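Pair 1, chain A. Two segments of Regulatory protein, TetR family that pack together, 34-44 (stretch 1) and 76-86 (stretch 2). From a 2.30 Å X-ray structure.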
# COMPACT_ATOMS: atom_id res chain seq x y z
N SER A 34 17.78 -15.57 -15.33
CA SER A 34 17.99 -14.19 -15.73
C SER A 34 16.64 -13.49 -15.86
O SER A 34 16.51 -12.33 -15.46
CB SER A 34 18.71 -14.08 -17.07
OG SER A 34 19.96 -14.70 -17.00
N LEU A 35 15.67 -14.19 -16.45
CA LEU A 35 14.32 -13.67 -16.67
C LEU A 35 13.65 -13.39 -15.33
O LEU A 35 13.17 -12.27 -15.10
CB LEU A 35 13.49 -14.62 -17.52
CG LEU A 35 13.89 -14.62 -19.00
CD1 LEU A 35 13.14 -15.71 -19.79
CD2 LEU A 35 13.78 -13.23 -19.69
N ILE A 36 13.68 -14.37 -14.42
CA ILE A 36 13.09 -14.20 -13.10
C ILE A 36 13.74 -13.04 -12.33
O ILE A 36 13.03 -12.17 -11.77
CB ILE A 36 13.18 -15.50 -12.32
CG1 ILE A 36 12.34 -16.59 -13.01
CG2 ILE A 36 12.83 -15.28 -10.82
CD1 ILE A 36 10.81 -16.45 -12.87
N ARG A 37 15.08 -13.02 -12.31
CA ARG A 37 15.86 -11.94 -11.71
C ARG A 37 15.43 -10.55 -12.20
O ARG A 37 15.10 -9.66 -11.38
CB ARG A 37 17.34 -12.11 -12.01
CG ARG A 37 18.17 -10.90 -11.55
CD ARG A 37 18.79 -11.11 -10.16
NE ARG A 37 17.88 -11.73 -9.18
CZ ARG A 37 17.37 -11.10 -8.11
NH1 ARG A 37 17.68 -9.83 -7.87
NH2 ARG A 37 16.57 -11.76 -7.26
N ALA A 38 15.46 -10.36 -13.52
CA ALA A 38 15.08 -9.12 -14.11
C ALA A 38 13.62 -8.81 -13.79
O ALA A 38 13.27 -7.66 -13.61
CB ALA A 38 15.30 -9.18 -15.63
N GLY A 39 12.76 -9.83 -13.74
CA GLY A 39 11.37 -9.63 -13.41
C GLY A 39 11.20 -9.10 -12.02
O GLY A 39 10.50 -8.08 -11.83
N LEU A 40 11.82 -9.77 -11.04
CA LEU A 40 11.78 -9.40 -9.61
C LEU A 40 12.34 -8.02 -9.38
O LEU A 40 11.73 -7.23 -8.65
CB LEU A 40 12.51 -10.40 -8.71
CG LEU A 40 11.90 -11.81 -8.61
CD1 LEU A 40 12.82 -12.79 -7.91
CD2 LEU A 40 10.47 -11.84 -8.00
N GLU A 41 13.44 -7.69 -10.03
CA GLU A 41 14.04 -6.38 -9.85
C GLU A 41 13.15 -5.26 -10.36
O GLU A 41 12.95 -4.27 -9.67
CB GLU A 41 15.43 -6.30 -10.49
CG GLU A 41 16.46 -7.16 -9.74
CD GLU A 41 17.83 -7.19 -10.43
OE1 GLU A 41 17.93 -6.58 -11.52
OE2 GLU A 41 18.80 -7.84 -9.91
N HIS A 42 12.60 -5.43 -11.55
CA HIS A 42 11.86 -4.37 -12.23
C HIS A 42 10.48 -4.17 -11.64
O HIS A 42 10.04 -3.05 -11.50
CB HIS A 42 11.74 -4.64 -13.73
CG HIS A 42 12.98 -4.35 -14.51
ND1 HIS A 42 13.07 -3.31 -15.41
CD2 HIS A 42 14.20 -4.94 -14.49
CE1 HIS A 42 14.29 -3.28 -15.92
NE2 HIS A 42 14.99 -4.27 -15.39
N LEU A 43 9.80 -5.26 -11.26
CA LEU A 43 8.49 -5.14 -10.61
C LEU A 43 8.46 -4.77 -9.12
O LEU A 43 7.40 -4.31 -8.62
CB LEU A 43 7.67 -6.41 -10.79
CG LEU A 43 6.87 -6.54 -12.07
CD1 LEU A 43 7.79 -6.53 -13.30
CD2 LEU A 43 6.08 -7.85 -11.97
N THR A 44 9.57 -4.98 -8.43
CA THR A 44 9.71 -4.47 -7.05
C THR A 44 10.07 -2.96 -7.06
O THR A 44 9.83 -2.25 -6.10
CB THR A 44 10.74 -5.30 -6.20
OG1 THR A 44 12.02 -5.25 -6.82
CG2 THR A 44 10.31 -6.77 -6.12
N ASP A 76 1.55 -14.89 -17.71
CA ASP A 76 2.06 -16.17 -17.23
C ASP A 76 3.41 -15.97 -16.52
O ASP A 76 3.70 -16.60 -15.50
CB ASP A 76 2.21 -17.13 -18.43
CG ASP A 76 2.47 -18.60 -18.01
OD1 ASP A 76 1.81 -19.06 -17.04
OD2 ASP A 76 3.31 -19.32 -18.65
N PHE A 77 4.23 -15.08 -17.09
CA PHE A 77 5.43 -14.54 -16.46
C PHE A 77 5.22 -13.88 -15.10
O PHE A 77 5.89 -14.24 -14.11
CB PHE A 77 6.11 -13.56 -17.42
CG PHE A 77 7.45 -13.07 -16.94
CD1 PHE A 77 8.44 -13.94 -16.55
CD2 PHE A 77 7.73 -11.71 -16.90
CE1 PHE A 77 9.67 -13.49 -16.16
CE2 PHE A 77 8.95 -11.25 -16.49
CZ PHE A 77 9.92 -12.14 -16.14
N GLY A 78 4.34 -12.88 -15.04
CA GLY A 78 3.91 -12.31 -13.77
C GLY A 78 3.50 -13.32 -12.69
O GLY A 78 3.89 -13.16 -11.54
N LEU A 79 2.71 -14.35 -13.03
CA LEU A 79 2.37 -15.41 -12.05
C LEU A 79 3.53 -16.26 -11.59
O LEU A 79 3.59 -16.67 -10.44
CB LEU A 79 1.26 -16.32 -12.58
CG LEU A 79 -0.13 -15.69 -12.70
CD1 LEU A 79 -1.01 -16.54 -13.61
CD2 LEU A 79 -0.76 -15.53 -11.34
N ALA A 80 4.45 -16.54 -12.50
CA ALA A 80 5.70 -17.20 -12.19
C ALA A 80 6.54 -16.36 -11.23
O ALA A 80 7.23 -16.91 -10.37
CB ALA A 80 6.52 -17.50 -13.47
N LEU A 81 6.51 -15.03 -11.40
CA LEU A 81 7.26 -14.15 -10.49
C LEU A 81 6.68 -14.16 -9.10
O LEU A 81 7.43 -14.11 -8.16
CB LEU A 81 7.36 -12.70 -11.00
CG LEU A 81 8.12 -12.49 -12.30
CD1 LEU A 81 7.91 -11.05 -12.79
CD2 LEU A 81 9.59 -12.82 -12.14
N ILE A 82 5.36 -14.18 -8.99
CA ILE A 82 4.71 -14.30 -7.69
C ILE A 82 5.10 -15.64 -7.01
O ILE A 82 5.47 -15.64 -5.83
CB ILE A 82 3.16 -14.19 -7.79
CG1 ILE A 82 2.72 -12.80 -8.21
CG2 ILE A 82 2.48 -14.59 -6.49
CD1 ILE A 82 1.29 -12.82 -8.81
N GLU A 83 5.03 -16.75 -7.74
CA GLU A 83 5.51 -18.05 -7.21
C GLU A 83 6.98 -18.02 -6.80
O GLU A 83 7.36 -18.63 -5.81
CB GLU A 83 5.26 -19.19 -8.19
CG GLU A 83 3.79 -19.49 -8.35
CD GLU A 83 3.42 -20.30 -9.62
OE1 GLU A 83 4.21 -20.35 -10.61
OE2 GLU A 83 2.30 -20.89 -9.62
N ALA A 84 7.81 -17.28 -7.53
CA ALA A 84 9.25 -17.21 -7.19
C ALA A 84 9.47 -16.41 -5.91
O ALA A 84 10.27 -16.80 -5.05
CB ALA A 84 10.08 -16.63 -8.35
N TYR A 85 8.75 -15.29 -5.82
CA TYR A 85 8.79 -14.38 -4.68
C TYR A 85 8.23 -15.07 -3.43
O TYR A 85 8.81 -14.99 -2.36
CB TYR A 85 8.03 -13.10 -5.00
CG TYR A 85 8.24 -12.02 -3.97
CD1 TYR A 85 9.34 -11.16 -4.04
CD2 TYR A 85 7.35 -11.86 -2.92
CE1 TYR A 85 9.54 -10.14 -3.10
CE2 TYR A 85 7.53 -10.87 -1.96
CZ TYR A 85 8.62 -10.02 -2.05
OH TYR A 85 8.81 -9.06 -1.09
N ASP A 86 7.12 -15.77 -3.56
CA ASP A 86 6.65 -16.59 -2.44
C ASP A 86 7.73 -17.54 -1.87
O ASP A 86 7.83 -17.73 -0.67
CB ASP A 86 5.43 -17.41 -2.83
CG ASP A 86 4.67 -17.96 -1.61
OD1 ASP A 86 4.93 -17.55 -0.44
OD2 ASP A 86 3.77 -18.79 -1.81

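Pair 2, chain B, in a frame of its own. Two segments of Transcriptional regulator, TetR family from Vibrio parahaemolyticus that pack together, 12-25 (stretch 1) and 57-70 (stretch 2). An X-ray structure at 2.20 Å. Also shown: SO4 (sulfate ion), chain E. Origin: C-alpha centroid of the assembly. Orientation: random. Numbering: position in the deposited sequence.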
# COMPACT_ATOMS: atom_id res chain seq x y z
N LYS B 12 27.43 17.27 -5.35
CA LYS B 12 26.67 16.49 -6.32
C LYS B 12 25.71 15.54 -5.65
O LYS B 12 25.15 14.66 -6.28
CB LYS B 12 27.65 15.69 -7.18
CG LYS B 12 28.76 16.51 -7.80
CD LYS B 12 28.21 17.53 -8.73
CE LYS B 12 29.31 18.43 -9.27
NZ LYS B 12 28.76 19.43 -10.24
N ARG B 13 25.53 15.69 -4.35
CA ARG B 13 24.80 14.69 -3.59
C ARG B 13 23.35 14.53 -4.06
O ARG B 13 22.86 13.42 -4.27
CB ARG B 13 24.80 15.08 -2.12
CG ARG B 13 24.10 14.10 -1.26
CD ARG B 13 24.10 14.58 0.12
NE ARG B 13 23.70 13.51 1.00
CZ ARG B 13 22.45 13.26 1.36
NH1 ARG B 13 22.21 12.22 2.16
NH2 ARG B 13 21.46 14.02 0.95
N ASP B 14 22.66 15.66 -4.16
CA ASP B 14 21.27 15.68 -4.62
C ASP B 14 21.12 15.13 -6.05
O ASP B 14 20.23 14.36 -6.31
CB ASP B 14 20.73 17.12 -4.61
CG ASP B 14 20.60 17.69 -3.20
OD1 ASP B 14 20.16 16.97 -2.27
OD2 ASP B 14 20.92 18.88 -3.05
N GLN B 15 22.02 15.54 -6.94
CA GLN B 15 22.03 15.03 -8.30
C GLN B 15 22.12 13.49 -8.32
O GLN B 15 21.39 12.80 -9.05
CB GLN B 15 23.20 15.65 -9.06
CG GLN B 15 23.27 15.29 -10.52
CD GLN B 15 24.39 16.04 -11.23
OE1 GLN B 15 24.44 17.26 -11.20
NE2 GLN B 15 25.28 15.30 -11.88
N ILE B 16 22.98 12.96 -7.48
CA ILE B 16 23.18 11.53 -7.40
C ILE B 16 21.94 10.87 -6.81
O ILE B 16 21.55 9.78 -7.26
CB ILE B 16 24.45 11.15 -6.52
CG1 ILE B 16 25.73 11.65 -7.20
CG2 ILE B 16 24.51 9.65 -6.28
CD1 ILE B 16 27.01 11.72 -6.23
N LEU B 17 21.38 11.49 -5.78
CA LEU B 17 20.16 10.97 -5.16
C LEU B 17 18.99 11.00 -6.15
O LEU B 17 18.20 10.07 -6.20
CB LEU B 17 19.77 11.73 -3.89
CG LEU B 17 20.52 11.36 -2.62
CD1 LEU B 17 19.99 12.17 -1.48
CD2 LEU B 17 20.48 9.86 -2.29
N ALA B 18 18.93 12.07 -6.92
CA ALA B 18 17.91 12.20 -7.97
C ALA B 18 18.06 11.09 -9.00
O ALA B 18 17.10 10.42 -9.30
CB ALA B 18 17.99 13.56 -8.64
N ALA B 19 19.28 10.87 -9.51
CA ALA B 19 19.52 9.77 -10.47
C ALA B 19 19.14 8.43 -9.84
O ALA B 19 18.45 7.61 -10.46
CB ALA B 19 20.97 9.74 -10.93
N ALA B 20 19.58 8.24 -8.60
CA ALA B 20 19.36 6.98 -7.89
C ALA B 20 17.89 6.71 -7.76
O ALA B 20 17.43 5.62 -8.06
CB ALA B 20 19.98 7.03 -6.50
N GLU B 21 17.17 7.71 -7.27
CA GLU B 21 15.71 7.60 -7.10
C GLU B 21 15.00 7.31 -8.41
O GLU B 21 14.09 6.48 -8.45
CB GLU B 21 15.15 8.86 -6.42
CG GLU B 21 15.51 8.85 -4.97
CD GLU B 21 15.38 10.19 -4.28
OE1 GLU B 21 14.84 11.13 -4.90
OE2 GLU B 21 15.82 10.28 -3.12
N GLN B 22 15.43 7.94 -9.50
CA GLN B 22 14.85 7.65 -10.82
C GLN B 22 15.04 6.17 -11.19
O GLN B 22 14.08 5.51 -11.63
CB GLN B 22 15.43 8.58 -11.90
CG GLN B 22 14.83 8.36 -13.26
CD GLN B 22 13.35 8.69 -13.31
OE1 GLN B 22 12.88 9.62 -12.64
NE2 GLN B 22 12.61 7.91 -14.07
N LEU B 23 16.26 5.67 -11.01
CA LEU B 23 16.59 4.28 -11.35
C LEU B 23 15.82 3.29 -10.45
O LEU B 23 15.32 2.27 -10.94
CB LEU B 23 18.10 4.02 -11.25
CG LEU B 23 19.02 4.60 -12.35
CD1 LEU B 23 20.48 4.15 -12.18
CD2 LEU B 23 18.55 4.25 -13.76
N ILE B 24 15.70 3.62 -9.17
CA ILE B 24 14.95 2.79 -8.23
C ILE B 24 13.45 2.84 -8.56
O ILE B 24 12.78 1.79 -8.58
CB ILE B 24 15.20 3.22 -6.77
CG1 ILE B 24 16.64 2.90 -6.38
CG2 ILE B 24 14.23 2.52 -5.80
CD1 ILE B 24 17.12 3.67 -5.17
N ALA B 25 12.91 4.03 -8.82
CA ALA B 25 11.51 4.12 -9.26
C ALA B 25 11.35 3.20 -10.45
O ALA B 25 10.43 2.40 -10.48
CB ALA B 25 11.09 5.55 -9.61
N HIS B 57 24.61 2.08 1.93
CA HIS B 57 24.43 3.42 2.52
C HIS B 57 23.68 4.35 1.61
O HIS B 57 22.80 5.08 2.06
CB HIS B 57 25.77 4.02 2.96
CG HIS B 57 26.28 3.44 4.22
ND1 HIS B 57 27.03 2.28 4.26
CD2 HIS B 57 26.09 3.81 5.51
CE1 HIS B 57 27.32 2.00 5.52
NE2 HIS B 57 26.74 2.90 6.29
N LEU B 58 23.99 4.29 0.33
CA LEU B 58 23.21 5.04 -0.67
C LEU B 58 21.72 4.70 -0.57
O LEU B 58 20.90 5.59 -0.55
CB LEU B 58 23.71 4.77 -2.08
CG LEU B 58 22.94 5.38 -3.24
CD1 LEU B 58 22.92 6.91 -3.17
CD2 LEU B 58 23.63 4.87 -4.51
N LEU B 59 21.38 3.42 -0.49
CA LEU B 59 19.95 3.03 -0.42
C LEU B 59 19.25 3.65 0.79
O LEU B 59 18.13 4.16 0.68
CB LEU B 59 19.77 1.49 -0.46
CG LEU B 59 20.31 0.85 -1.77
CD1 LEU B 59 20.14 -0.66 -1.90
CD2 LEU B 59 19.68 1.51 -2.99
N GLU B 60 19.91 3.66 1.93
CA GLU B 60 19.32 4.24 3.14
C GLU B 60 19.06 5.72 2.97
O GLU B 60 18.05 6.25 3.47
CB GLU B 60 20.22 4.00 4.36
CG GLU B 60 19.64 4.51 5.67
CD GLU B 60 18.27 3.85 6.04
OE1 GLU B 60 17.97 2.68 5.62
OE2 GLU B 60 17.48 4.53 6.75
N GLU B 61 19.98 6.39 2.28
CA GLU B 61 19.86 7.82 2.08
C GLU B 61 18.75 8.06 1.10
O GLU B 61 18.07 9.07 1.18
CB GLU B 61 21.17 8.42 1.52
CG GLU B 61 22.32 8.39 2.49
CD GLU B 61 21.94 9.09 3.78
OE1 GLU B 61 21.45 10.24 3.70
OE2 GLU B 61 22.07 8.48 4.87
N VAL B 62 18.58 7.16 0.15
CA VAL B 62 17.44 7.27 -0.76
C VAL B 62 16.11 7.18 0.04
O VAL B 62 15.27 8.06 -0.06
CB VAL B 62 17.53 6.21 -1.91
CG1 VAL B 62 16.17 5.98 -2.55
CG2 VAL B 62 18.55 6.67 -2.96
N ARG B 63 15.97 6.16 0.87
CA ARG B 63 14.72 6.02 1.67
C ARG B 63 14.46 7.29 2.46
O ARG B 63 13.32 7.78 2.48
CB ARG B 63 14.77 4.85 2.64
CG ARG B 63 14.91 3.49 1.96
CD ARG B 63 15.04 2.36 2.99
NE ARG B 63 15.52 1.14 2.32
CZ ARG B 63 16.77 0.67 2.38
NH1 ARG B 63 17.73 1.26 3.13
NH2 ARG B 63 17.08 -0.43 1.69
N LEU B 64 15.50 7.83 3.09
CA LEU B 64 15.28 8.99 3.97
C LEU B 64 14.91 10.19 3.14
O LEU B 64 14.07 11.01 3.56
CB LEU B 64 16.49 9.32 4.85
CG LEU B 64 16.79 8.25 5.91
CD1 LEU B 64 18.08 8.52 6.68
CD2 LEU B 64 15.57 8.05 6.84
N ASN B 65 15.54 10.31 1.96
CA ASN B 65 15.29 11.45 1.11
C ASN B 65 13.85 11.40 0.52
O ASN B 65 13.15 12.44 0.47
CB ASN B 65 16.35 11.55 -0.02
CG ASN B 65 16.06 12.69 -0.99
OD1 ASN B 65 16.14 13.85 -0.62
ND2 ASN B 65 15.75 12.37 -2.22
N VAL B 66 13.43 10.20 0.09
CA VAL B 66 12.04 10.00 -0.39
C VAL B 66 10.98 10.33 0.72
O VAL B 66 10.05 11.10 0.51
CB VAL B 66 11.85 8.58 -0.92
CG1 VAL B 66 10.33 8.24 -1.02
CG2 VAL B 66 12.56 8.42 -2.28
N ALA B 67 11.20 9.82 1.91
CA ALA B 67 10.36 10.17 3.06
C ALA B 67 10.30 11.70 3.28
O ALA B 67 9.24 12.28 3.57
CB ALA B 67 10.85 9.45 4.32
N LYS B 68 11.42 12.37 3.11
CA LYS B 68 11.43 13.82 3.38
C LYS B 68 10.60 14.55 2.34
O LYS B 68 9.87 15.50 2.64
CB LYS B 68 12.86 14.35 3.43
CG LYS B 68 13.00 15.89 3.66
CD LYS B 68 12.03 16.44 4.77
CE LYS B 68 12.73 17.40 5.77
NZ LYS B 68 13.50 18.51 5.08
N ARG B 69 10.70 14.11 1.10
CA ARG B 69 9.97 14.76 0.03
C ARG B 69 8.46 14.51 0.16
O ARG B 69 7.66 15.44 0.01
CB ARG B 69 10.50 14.25 -1.31
CG ARG B 69 11.97 14.67 -1.58
CD ARG B 69 12.13 15.09 -2.98
NE ARG B 69 12.37 13.95 -3.85
CZ ARG B 69 11.83 13.77 -5.05
NH1 ARG B 69 12.19 12.70 -5.74
NH2 ARG B 69 10.93 14.61 -5.56
N ILE B 70 8.10 13.27 0.47
CA ILE B 70 6.71 12.92 0.71
C ILE B 70 6.16 13.83 1.83
O ILE B 70 5.15 14.52 1.62
CB ILE B 70 6.54 11.43 0.99
CG1 ILE B 70 6.84 10.66 -0.29
CG2 ILE B 70 5.10 11.12 1.47
CD1 ILE B 70 7.03 9.16 -0.07
S SO4 E . 18.07 14.52 2.61
O1 SO4 E . 16.75 14.30 3.21
O2 SO4 E . 18.88 15.27 3.57
O3 SO4 E . 18.69 13.24 2.26
O4 SO4 E . 17.96 15.32 1.39

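The sharpest difference between the two contacts lies at one matched position on the first helix, where pair 1 has Gly39(A) and pair 2 has Ala20(B). An ideal CB on Gly39(A) would fall 2.6 Å from Leu81(A) CD2 and 2.9 Å from Phe77(A) CZ, both clashes, whereas Ala20(B) CB packs 3.8 Å from Val62(B) CG2 and 4.4 Å from Leu58(B) CD1. The backbones nevertheless coincide closely, 14 central residues superposing with an RMSD of 0.3 Å. In both pairs two helices cross almost at right angles, at -87° in pair 1 and -89° in pair 2, with axes 10.0 and 10.2 Å apart at closest approach. The register is the same as well. Ile36(A) CA lies 6.4 Å from Leu81(A) CA, and the matching Leu17(B) CA lies 6.4 Å from Val62(B) CA.

A knob from the second helix is common to both. Leu81(A) enters a hole formed by Ile36(A), Gly39(A), Leu40(A) and Leu43(A); its counterpart Val62(B) sits among Leu17(B), Ala20(B), Glu21(B) and Ile24(B), the four matching positions. The longer leucine reaches the backbone of the first helix, with Leu81(A) CD1 3.8 Å from Gly39(A) CA and Leu81(A) CD2 3.5 Å from Ile36(A) O. Pair 2 accommodates the methyl group of Ala20(B) against differently shaped partners, the shorter Val62(B) and Leu58(B). Leu58(B) occupies the place of Phe77(A), whose ring instead presents its edge to Leu35(A), with CZ of Phe77(A) 3.4 Å from O of Leu35(A).

Farther along the first helix, Leu43(A) CD2 meets Leu81(A) CD1 at 3.8 Å, while the equivalent Ile24(B) places CD1 3.6 Å from Val62(B) CG1. Ile24(B) CD1 also lies 4.0 Å from Leu59(B) CD2, a contact without a side-chain equivalent in pair 1, where the matching residue is Gly78(A).

Leu40(A) and Glu21(B) share a position and an aliphatic role. Leu40(A) CG lies 4.3 Å from Leu81(A) CD2, and Glu21(B) CG lies 3.8 Å from Val62(B) CG1. Leu40(A) CD2 also approaches Tyr85(A) CB at 4.1 Å, near the edge of the tyrosine ring. Ile36(A) and Leu17(B) likewise meet different residues at matched places: Ile36(A) CG2 is 3.9 Å from Ala84(A) CB and Leu17(B) CD1 is 4.0 Å from Asn65(B) CB, while Ile36(A) CD1 is 4.5 Å from Ala80(A) CB and Leu17(B) CD2 is 4.1 Å from Glu61(B) CB.

Within pair 2, two salt bridges flank this packing, through arginines that have no match in pair 1. Arg69(B) NH1 donates to Glu21(B) OE1 at 3.2 Å, and Arg13(B) NH1 lies 2.6 Å from Glu61(B) OE1. Arg13(B) NH2 additionally donates to O3 of a sulfate ion, probably from the crystallisation liquor, at 3.2 Å.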